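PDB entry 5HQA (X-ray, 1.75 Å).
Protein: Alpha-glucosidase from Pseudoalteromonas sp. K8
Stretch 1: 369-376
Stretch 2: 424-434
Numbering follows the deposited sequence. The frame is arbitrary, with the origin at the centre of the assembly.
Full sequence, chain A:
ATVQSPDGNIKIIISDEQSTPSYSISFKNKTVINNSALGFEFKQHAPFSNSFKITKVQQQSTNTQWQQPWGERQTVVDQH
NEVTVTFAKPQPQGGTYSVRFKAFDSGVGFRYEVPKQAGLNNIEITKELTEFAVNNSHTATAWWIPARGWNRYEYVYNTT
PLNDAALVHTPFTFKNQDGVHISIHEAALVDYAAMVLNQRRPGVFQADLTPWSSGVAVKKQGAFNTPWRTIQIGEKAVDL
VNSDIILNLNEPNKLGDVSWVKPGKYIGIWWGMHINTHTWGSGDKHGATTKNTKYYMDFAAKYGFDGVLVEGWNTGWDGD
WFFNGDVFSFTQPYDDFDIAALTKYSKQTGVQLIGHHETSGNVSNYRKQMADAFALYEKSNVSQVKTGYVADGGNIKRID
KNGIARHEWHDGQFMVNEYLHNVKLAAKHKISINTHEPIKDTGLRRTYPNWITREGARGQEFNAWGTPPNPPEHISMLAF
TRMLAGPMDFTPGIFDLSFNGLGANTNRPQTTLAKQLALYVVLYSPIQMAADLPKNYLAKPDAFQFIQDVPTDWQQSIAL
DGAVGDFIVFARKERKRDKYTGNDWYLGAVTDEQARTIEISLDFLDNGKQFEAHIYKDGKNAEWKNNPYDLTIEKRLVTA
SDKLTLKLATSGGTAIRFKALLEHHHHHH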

# COMPACT_ATOMS: atom_id res chain seq x y z
N GLN A 369 -4.22 13.49 -22.93
CA GLN A 369 -5.15 14.46 -22.36
C GLN A 369 -4.74 14.94 -20.97
O GLN A 369 -5.41 15.81 -20.40
CB GLN A 369 -6.56 13.86 -22.26
CG GLN A 369 -7.12 13.32 -23.55
CD GLN A 369 -8.50 12.76 -23.35
OE1 GLN A 369 -9.42 13.46 -22.90
NE2 GLN A 369 -8.67 11.47 -23.64
N MET A 370 -3.65 14.40 -20.43
CA MET A 370 -3.36 14.55 -19.01
C MET A 370 -3.13 16.01 -18.63
O MET A 370 -3.60 16.47 -17.58
CB MET A 370 -2.16 13.69 -18.65
CG MET A 370 -2.01 13.39 -17.20
SD MET A 370 -0.55 12.37 -16.93
CE MET A 370 -1.10 10.80 -17.58
N ALA A 371 -2.38 16.75 -19.45
CA ALA A 371 -2.11 18.15 -19.12
C ALA A 371 -3.40 18.97 -19.10
O ALA A 371 -3.62 19.76 -18.17
CB ALA A 371 -1.11 18.74 -20.12
N ASP A 372 -4.26 18.78 -20.10
CA ASP A 372 -5.54 19.48 -20.11
C ASP A 372 -6.42 19.05 -18.94
O ASP A 372 -7.15 19.87 -18.37
CB ASP A 372 -6.26 19.23 -21.44
CG ASP A 372 -5.56 19.89 -22.62
OD1 ASP A 372 -4.78 20.84 -22.42
OD2 ASP A 372 -5.79 19.45 -23.77
N ALA A 373 -6.38 17.76 -18.58
CA ALA A 373 -7.22 17.26 -17.50
C ALA A 373 -6.83 17.90 -16.16
O ALA A 373 -7.70 18.31 -15.39
CB ALA A 373 -7.11 15.74 -17.42
N PHE A 374 -5.53 17.99 -15.89
CA PHE A 374 -5.10 18.58 -14.62
C PHE A 374 -5.29 20.09 -14.61
O PHE A 374 -5.60 20.67 -13.57
CB PHE A 374 -3.63 18.21 -14.33
CG PHE A 374 -3.44 16.79 -13.83
CD1 PHE A 374 -4.40 16.19 -13.02
CD2 PHE A 374 -2.30 16.07 -14.16
CE1 PHE A 374 -4.23 14.89 -12.56
CE2 PHE A 374 -2.13 14.76 -13.69
CZ PHE A 374 -3.10 14.18 -12.90
N ALA A 375 -5.13 20.74 -15.77
CA ALA A 375 -5.44 22.16 -15.84
C ALA A 375 -6.90 22.43 -15.51
O ALA A 375 -7.22 23.37 -14.78
CB ALA A 375 -5.09 22.71 -17.23
N LEU A 376 -7.80 21.59 -16.03
CA LEU A 376 -9.22 21.74 -15.71
C LEU A 376 -9.44 21.57 -14.21
O LEU A 376 -10.16 22.36 -13.59
CB LEU A 376 -10.04 20.71 -16.49
CG LEU A 376 -11.50 20.58 -16.05
CD1 LEU A 376 -12.25 21.90 -16.24
CD2 LEU A 376 -12.19 19.45 -16.80
N LYS A 424 4.16 13.27 -10.85
CA LYS A 424 4.96 14.48 -10.94
C LYS A 424 4.21 15.60 -11.66
O LYS A 424 4.30 16.77 -11.26
CB LYS A 424 6.27 14.19 -11.67
CG LYS A 424 7.31 13.43 -10.87
CD LYS A 424 8.43 13.05 -11.82
CE LYS A 424 9.73 12.79 -11.12
NZ LYS A 424 10.76 12.37 -12.11
N LEU A 425 3.48 15.26 -12.72
CA LEU A 425 2.67 16.28 -13.39
C LEU A 425 1.57 16.79 -12.47
O LEU A 425 1.31 18.00 -12.42
CB LEU A 425 2.09 15.72 -14.69
CG LEU A 425 1.29 16.72 -15.53
CD1 LEU A 425 2.16 17.90 -15.90
CD2 LEU A 425 0.75 16.05 -16.78
N ALA A 426 0.91 15.88 -11.73
CA ALA A 426 -0.10 16.31 -10.77
C ALA A 426 0.48 17.28 -9.75
O ALA A 426 -0.16 18.27 -9.38
CB ALA A 426 -0.70 15.09 -10.07
N ALA A 427 1.71 17.02 -9.29
CA ALA A 427 2.33 17.88 -8.29
C ALA A 427 2.52 19.30 -8.81
O ALA A 427 2.43 20.26 -8.04
CB ALA A 427 3.66 17.30 -7.84
N LYS A 428 2.78 19.46 -10.11
CA LYS A 428 2.89 20.81 -10.66
C LYS A 428 1.57 21.57 -10.58
O LYS A 428 1.58 22.80 -10.65
CB LYS A 428 3.35 20.77 -12.11
CG LYS A 428 4.76 20.24 -12.30
CD LYS A 428 5.16 20.24 -13.76
CE LYS A 428 6.64 19.92 -13.94
NZ LYS A 428 7.01 18.63 -13.29
N HIS A 429 0.44 20.87 -10.44
CA HIS A 429 -0.87 21.48 -10.28
C HIS A 429 -1.34 21.49 -8.83
O HIS A 429 -2.51 21.80 -8.57
CB HIS A 429 -1.89 20.75 -11.16
CG HIS A 429 -1.56 20.79 -12.62
ND1 HIS A 429 -0.65 19.94 -13.20
CD2 HIS A 429 -2.00 21.61 -13.60
CE1 HIS A 429 -0.55 20.22 -14.49
NE2 HIS A 429 -1.36 21.23 -14.76
N LYS A 430 -0.46 21.15 -7.89
CA LYS A 430 -0.80 20.97 -6.48
C LYS A 430 -1.95 19.97 -6.31
O LYS A 430 -2.87 20.17 -5.52
CB LYS A 430 -1.10 22.30 -5.81
CG LYS A 430 0.16 23.18 -5.70
CD LYS A 430 -0.10 24.49 -4.95
CE LYS A 430 1.14 25.38 -4.95
NZ LYS A 430 2.39 24.58 -4.96
N ILE A 431 -1.87 18.86 -7.05
CA ILE A 431 -2.85 17.78 -6.98
C ILE A 431 -2.16 16.53 -6.43
O ILE A 431 -1.05 16.20 -6.84
CB ILE A 431 -3.47 17.51 -8.37
CG1 ILE A 431 -4.35 18.71 -8.78
CG2 ILE A 431 -4.24 16.19 -8.39
CD1 ILE A 431 -4.88 18.62 -10.19
N SER A 432 -2.83 15.86 -5.49
CA SER A 432 -2.40 14.59 -4.93
C SER A 432 -3.13 13.45 -5.61
O SER A 432 -4.27 13.60 -6.06
CB SER A 432 -2.65 14.54 -3.43
OG SER A 432 -1.86 15.53 -2.77
N ILE A 433 -2.48 12.28 -5.66
CA ILE A 433 -2.91 11.15 -6.48
C ILE A 433 -3.18 9.95 -5.59
O ILE A 433 -2.35 9.59 -4.74
CB ILE A 433 -1.88 10.81 -7.56
CG1 ILE A 433 -1.77 11.96 -8.56
CG2 ILE A 433 -2.27 9.53 -8.30
CD1 ILE A 433 -3.07 12.25 -9.31
N ASN A 434 -4.34 9.32 -5.80
CA ASN A 434 -4.74 8.06 -5.18
C ASN A 434 -4.89 7.06 -6.32
O ASN A 434 -5.83 7.15 -7.11
CB ASN A 434 -6.06 8.27 -4.42
CG ASN A 434 -6.77 6.97 -4.06
OD1 ASN A 434 -6.19 5.89 -4.08
ND2 ASN A 434 -8.05 7.10 -3.70
O HOH W 1 -1.54 21.64 -17.48

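Phe 374 is the bump in this contact. Its CA-to-CB bond points toward the second stretch, and its buried ring fills a hollow made by Leu 425, Ala 426, His 429, Ile 431 and Ile 433. The helix that carries Leu 425 and Ala 426, the turn after it and the strand all contribute to that hollow. No other residue here has as much area covered by the other stretch.

Ala 426 lies over one face of the ring. Ala 426 CB is 3.8 Å from Phe 374 CZ, and the CA of Ala 426 makes a CH-pi contact. The ring also comes close to the helix backbone here: Phe 374 CE2 is 3.8 Å from Ala 426 N. Leu 425 sits at the ring edge, with Leu 425 CG 3.9 Å from Phe 374 CD2. Ile 431 CD1 reaches to 3.8 Å from Phe 374 CD1. Ile 433 CD1 is 4.1 Å from Phe 374 CZ.

Leu 425 also packs against the preceding turn of the first helix. Leu 425 CD2 is 3.9 Å from Met 370 CG and 4.2 Å from Ala 371 N.

His 429 covers the base of the Phe 374 side chain. Phe 374 CB stands almost on the normal of the imidazole, 3.6 Å from His 429 ND1, in a second CH-pi contact. The two rings themselves meet obliquely, with planes at 43°. The imidazole donates a hydrogen bond from His 429 ND1 to Leu 425 O, 2.9 Å long.

No direct hydrogen bond joins the stretches. His 429 NE2 and Ala 371 O are 4.3 Å apart, and a water bridges them. The water oxygen donates to Ala 371 O at 2.9 Å and hydrogen-bonds with His 429 NE2 at 2.8 Å. The contact is thus mainly apolar packing, with one polar link through water.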